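Local structure of branched-chain-amino-acid aminotransferase (Deinococcus radiodurans, 3UZO) at residues A[248-260]-A[275-288]. The protein probably catalyses the pyridoxal-phosphate-dependent transfer of amino groups between leucine, isoleucine or valine and 2-oxoglutarate, forming branched-chain 2-oxo acids and glutamate. Residues are numbered along the deposited sequence; the frame is centred on the assembly and turned at random.
Sequences TQDGQKFVTPQSP and AEHRLGLEVEEGDI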
loop_
_atom_site.group_PDB
_atom_site.type_symbol
_atom_site.label_atom_id
_atom_site.label_comp_id
_atom_site.label_asym_id
_atom_site.label_seq_id
_atom_site.Cartn_x
_atom_site.Cartn_y
_atom_site.Cartn_z
ATOM N N THR A 248 22.253 26.321 1.277
ATOM C CA THR A 248 22.015 27.701 0.856
ATOM C C THR A 248 23.164 28.256 0.013
ATOM O O THR A 248 24.290 27.743 0.054
ATOM C CB THR A 248 21.792 28.621 2.073
ATOM O OG1 THR A 248 22.889 28.482 2.983
ATOM C CG2 THR A 248 20.481 28.258 2.777
ATOM N N GLN A 249 22.873 29.311 -0.745
ATOM C CA GLN A 249 23.868 29.932 -1.617
ATOM C C GLN A 249 25.195 30.278 -0.948
ATOM O O GLN A 249 26.254 30.101 -1.551
ATOM C CB GLN A 249 23.285 31.188 -2.285
ATOM C CG GLN A 249 22.310 30.892 -3.431
ATOM C CD GLN A 249 22.946 30.080 -4.558
ATOM O OE1 GLN A 249 24.166 29.962 -4.637
ATOM N NE2 GLN A 249 22.114 29.527 -5.440
ATOM N N ASP A 250 25.153 30.768 0.287
ATOM C CA ASP A 250 26.385 31.121 0.981
ATOM C C ASP A 250 27.104 29.885 1.518
ATOM O O ASP A 250 28.167 29.996 2.133
ATOM C CB ASP A 250 26.098 32.094 2.129
ATOM C CG ASP A 250 25.194 31.498 3.192
ATOM O OD1 ASP A 250 24.710 30.364 3.001
ATOM O OD2 ASP A 250 24.965 32.172 4.219
ATOM N N GLY A 251 26.513 28.715 1.284
ATOM C CA GLY A 251 27.100 27.462 1.734
ATOM C C GLY A 251 27.191 27.307 3.242
ATOM O O GLY A 251 27.896 26.430 3.741
ATOM N N GLN A 252 26.454 28.131 3.977
ATOM C CA GLN A 252 26.506 28.087 5.435
ATOM C C GLN A 252 25.358 27.353 6.118
ATOM O O GLN A 252 25.419 27.085 7.321
ATOM C CB GLN A 252 26.562 29.517 5.981
ATOM C CG GLN A 252 27.618 30.386 5.327
ATOM C CD GLN A 252 29.002 29.801 5.466
ATOM O OE1 GLN A 252 29.491 29.591 6.578
ATOM N NE2 GLN A 252 29.646 29.529 4.337
ATOM N N LYS A 253 24.323 27.010 5.364
ATOM C CA LYS A 253 23.161 26.369 5.958
ATOM C C LYS A 253 22.658 25.131 5.225
ATOM O O LYS A 253 22.549 25.118 3.999
ATOM C CB LYS A 253 22.037 27.403 6.061
ATOM C CG LYS A 253 20.882 27.031 6.966
ATOM C CD LYS A 253 19.942 28.222 7.099
ATOM C CE LYS A 253 18.853 27.985 8.125
ATOM N NZ LYS A 253 18.024 29.216 8.315
ATOM N N PHE A 254 22.340 24.107 6.011
ATOM C CA PHE A 254 21.835 22.824 5.530
ATOM C C PHE A 254 20.326 22.846 5.747
ATOM O O PHE A 254 19.854 22.956 6.882
ATOM C CB PHE A 254 22.478 21.689 6.353
ATOM C CG PHE A 254 21.977 20.303 6.017
ATOM C CD1 PHE A 254 22.684 19.482 5.140
ATOM C CD2 PHE A 254 20.812 19.810 6.598
ATOM C CE1 PHE A 254 22.238 18.189 4.848
ATOM C CE2 PHE A 254 20.352 18.515 6.309
ATOM C CZ PHE A 254 21.070 17.705 5.431
ATOM N N VAL A 255 19.568 22.739 4.664
ATOM C CA VAL A 255 18.115 22.764 4.758
ATOM C C VAL A 255 17.463 21.488 4.238
ATOM O O VAL A 255 17.862 20.947 3.206
ATOM C CB VAL A 255 17.532 23.965 3.977
ATOM C CG1 VAL A 255 16.022 24.027 4.168
ATOM C CG2 VAL A 255 18.185 25.256 4.446
ATOM N N THR A 256 16.462 21.009 4.967
ATOM C CA THR A 256 15.722 19.810 4.576
ATOM C C THR A 256 14.262 20.010 4.959
ATOM O O THR A 256 13.954 20.658 5.963
ATOM C CB THR A 256 16.278 18.537 5.273
ATOM O OG1 THR A 256 17.685 18.436 5.022
ATOM C CG2 THR A 256 15.626 17.292 4.714
ATOM N N PRO A 257 13.334 19.463 4.155
ATOM C CA PRO A 257 11.911 19.622 4.458
ATOM C C PRO A 257 11.408 19.009 5.759
ATOM O O PRO A 257 11.934 18.007 6.250
ATOM C CB PRO A 257 11.221 19.017 3.227
ATOM C CG PRO A 257 12.214 18.036 2.714
ATOM C CD PRO A 257 13.524 18.765 2.871
ATOM N N GLN A 258 10.384 19.644 6.317
ATOM C CA GLN A 258 9.756 19.173 7.541
ATOM C C GLN A 258 8.322 18.894 7.136
ATOM O O GLN A 258 7.569 19.814 6.807
ATOM C CB GLN A 258 9.804 20.243 8.636
ATOM C CG GLN A 258 9.267 19.756 9.980
ATOM C CD GLN A 258 9.500 20.749 11.101
ATOM O OE1 GLN A 258 9.051 21.897 11.035
ATOM N NE2 GLN A 258 10.206 20.315 12.140
ATOM N N SER A 259 7.956 17.618 7.133
ATOM C CA SER A 259 6.625 17.225 6.729
ATOM C C SER A 259 6.179 15.939 7.395
ATOM O O SER A 259 6.966 15.014 7.577
ATOM C CB SER A 259 6.567 17.040 5.211
ATOM O OG SER A 259 5.341 16.449 4.819
ATOM N N PRO A 260 4.899 15.867 7.759
ATOM C CA PRO A 260 4.346 14.678 8.404
ATOM C C PRO A 260 4.147 13.539 7.398
ATOM O O PRO A 260 3.902 12.399 7.790
ATOM C CB PRO A 260 3.021 15.186 8.959
ATOM C CG PRO A 260 2.597 16.160 7.904
ATOM C CD PRO A 260 3.875 16.923 7.637
ATOM N N ALA A 275 26.182 17.859 9.978
ATOM C CA ALA A 275 26.237 19.221 9.459
ATOM C C ALA A 275 26.490 20.217 10.585
ATOM O O ALA A 275 27.354 21.090 10.477
ATOM C CB ALA A 275 24.936 19.561 8.746
ATOM N N GLU A 276 25.738 20.076 11.671
ATOM C CA GLU A 276 25.866 20.984 12.800
ATOM C C GLU A 276 27.105 20.785 13.666
ATOM O O GLU A 276 27.902 21.705 13.831
ATOM C CB GLU A 276 24.632 20.891 13.696
ATOM C CG GLU A 276 24.588 21.981 14.763
ATOM C CD GLU A 276 23.419 21.837 15.710
ATOM O OE1 GLU A 276 22.330 21.421 15.262
ATOM O OE2 GLU A 276 23.584 22.157 16.905
ATOM N N HIS A 277 27.270 19.581 14.204
ATOM C CA HIS A 277 28.377 19.287 15.113
ATOM C C HIS A 277 29.728 18.883 14.531
ATOM O O HIS A 277 30.699 18.735 15.275
ATOM C CB HIS A 277 27.932 18.219 16.120
ATOM C CG HIS A 277 26.686 18.580 16.862
ATOM N ND1 HIS A 277 25.426 18.257 16.404
ATOM C CD2 HIS A 277 26.500 19.290 18.001
ATOM C CE1 HIS A 277 24.519 18.752 17.227
ATOM N NE2 HIS A 277 25.144 19.385 18.203
ATOM N N ARG A 278 29.810 18.708 13.218
ATOM C CA ARG A 278 31.075 18.315 12.617
ATOM C C ARG A 278 31.523 19.272 11.524
ATOM O O ARG A 278 32.708 19.558 11.394
ATOM C CB ARG A 278 30.960 16.898 12.052
ATOM C CG ARG A 278 30.428 15.897 13.062
ATOM C CD ARG A 278 31.511 15.384 13.999
ATOM N NE ARG A 278 32.177 14.226 13.418
ATOM C CZ ARG A 278 32.352 13.068 14.045
ATOM N NH1 ARG A 278 31.924 12.901 15.287
ATOM N NH2 ARG A 278 32.926 12.061 13.409
ATOM N N LEU A 279 30.576 19.773 10.741
ATOM C CA LEU A 279 30.906 20.684 9.649
ATOM C C LEU A 279 30.689 22.157 9.985
ATOM O O LEU A 279 30.953 23.035 9.165
ATOM C CB LEU A 279 30.102 20.312 8.403
ATOM C CG LEU A 279 30.517 19.023 7.685
ATOM C CD1 LEU A 279 30.474 17.838 8.636
ATOM C CD2 LEU A 279 29.595 18.797 6.504
ATOM N N GLY A 280 30.202 22.423 11.190
ATOM C CA GLY A 280 29.978 23.795 11.611
ATOM C C GLY A 280 28.962 24.566 10.789
ATOM O O GLY A 280 29.054 25.787 10.664
ATOM N N LEU A 281 27.986 23.858 10.229
ATOM C CA LEU A 281 26.951 24.493 9.423
ATOM C C LEU A 281 25.704 24.788 10.238
ATOM O O LEU A 281 25.501 24.226 11.315
ATOM C CB LEU A 281 26.547 23.582 8.257
ATOM C CG LEU A 281 27.645 23.092 7.317
ATOM C CD1 LEU A 281 27.045 22.130 6.295
ATOM C CD2 LEU A 281 28.303 24.272 6.631
ATOM N N GLU A 282 24.877 25.685 9.718
ATOM C CA GLU A 282 23.615 26.021 10.355
ATOM C C GLU A 282 22.686 24.926 9.837
ATOM O O GLU A 282 22.902 24.402 8.742
ATOM C CB GLU A 282 23.111 27.386 9.875
ATOM C CG GLU A 282 23.958 28.570 10.312
ATOM C CD GLU A 282 23.728 28.953 11.762
ATOM O OE1 GLU A 282 22.598 29.371 12.095
ATOM O OE2 GLU A 282 24.675 28.838 12.570
ATOM N N VAL A 283 21.660 24.583 10.604
ATOM C CA VAL A 283 20.743 23.540 10.180
ATOM C C VAL A 283 19.288 23.966 10.374
ATOM O O VAL A 283 18.940 24.594 11.376
ATOM C CB VAL A 283 21.036 22.229 10.954
ATOM C CG1 VAL A 283 20.224 22.170 12.234
ATOM C CG2 VAL A 283 20.783 21.041 10.067
ATOM N N GLU A 284 18.442 23.614 9.411
ATOM C CA GLU A 284 17.034 23.976 9.461
ATOM C C GLU A 284 16.126 22.945 8.809
ATOM O O GLU A 284 16.399 22.466 7.707
ATOM C CB GLU A 284 16.827 25.322 8.757
ATOM C CG GLU A 284 15.369 25.709 8.546
ATOM C CD GLU A 284 15.212 26.989 7.733
ATOM O OE1 GLU A 284 15.843 28.004 8.089
ATOM O OE2 GLU A 284 14.452 26.983 6.739
ATOM N N GLU A 285 15.049 22.599 9.501
ATOM C CA GLU A 285 14.060 21.679 8.957
ATOM C C GLU A 285 12.857 22.577 8.700
ATOM O O GLU A 285 12.246 23.085 9.637
ATOM C CB GLU A 285 13.693 20.585 9.965
ATOM C CG GLU A 285 14.839 19.633 10.299
ATOM C CD GLU A 285 14.422 18.549 11.265
ATOM O OE1 GLU A 285 13.757 17.583 10.832
ATOM O OE2 GLU A 285 14.749 18.670 12.464
ATOM N N GLY A 286 12.539 22.801 7.433
ATOM C CA GLY A 286 11.416 23.660 7.118
ATOM C C GLY A 286 10.944 23.508 5.692
ATOM O O GLY A 286 11.295 22.544 5.013
ATOM N N ASP A 287 10.153 24.469 5.231
ATOM C CA ASP A 287 9.622 24.417 3.881
ATOM C C ASP A 287 10.636 24.814 2.828
ATOM O O ASP A 287 11.431 25.725 3.021
ATOM C CB ASP A 287 8.397 25.326 3.741
ATOM C CG ASP A 287 7.209 24.833 4.527
ATOM O OD1 ASP A 287 6.902 23.626 4.450
ATOM O OD2 ASP A 287 6.571 25.657 5.213
ATOM N N ILE A 288 10.602 24.104 1.710
ATOM C CA ILE A 288 11.469 24.404 0.584
ATOM C C ILE A 288 10.507 24.422 -0.597
ATOM O O ILE A 288 10.116 23.370 -1.097
ATOM C CB ILE A 288 12.532 23.312 0.371
ATOM C CG1 ILE A 288 13.410 23.197 1.623
ATOM C CG2 ILE A 288 13.366 23.634 -0.864
ATOM C CD1 ILE A 288 14.654 22.332 1.443
HETATM O O HOH W 1 12.866 16.591 8.582
HETATM O O HOH W 2 8.152 21.069 4.316
#
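K253 and E284 meet in a salt bridge, NZ to OE1 at 2.5 Å, with the ammonium on the anti side of the carboxylate oxygen and 29° out of its plane. The lysine chain is extended with CG anti to the backbone N (chi1 -165°), which carries NZ two residues along the neighbouring strand, past E282, whose CB lies 3.7 Å from K253 CG, to E284. V255 follows on this face; its CG1 slides past I288 in the opposite direction and presses on CD1 at 3.5 Å, tighter than usual for two carbons. On the other face F254 and V283 lie side by side, CD2 to CG2 3.7 Å apart, while A275 from the helix meets F254 at CB. Helix 331-344 adds L336 to F254 and A275.

The backbones fix this pairing. E282 N donates to Q252 O at 2.8 Å, and F254 N to E282 O, followed by E284 N to F254 O, T256 N to E284 O and G286 N to T256 O. At the far end of the pair a water donates to both P257 O and E285 OE1, the latter 2.6 Å from the water oxygen. Just before strand 253-257, the type I turn T248-G251 carries an Asx turn, D250 OD1 accepting from Q252 N and also from T248 OG1.

With strand directions only 14° apart and helix 266-277 connecting them, this is a beta-alpha-beta crossover; S265 and T267, at the N-terminal end of that helix, bind pyridoxal 5'-phosphate.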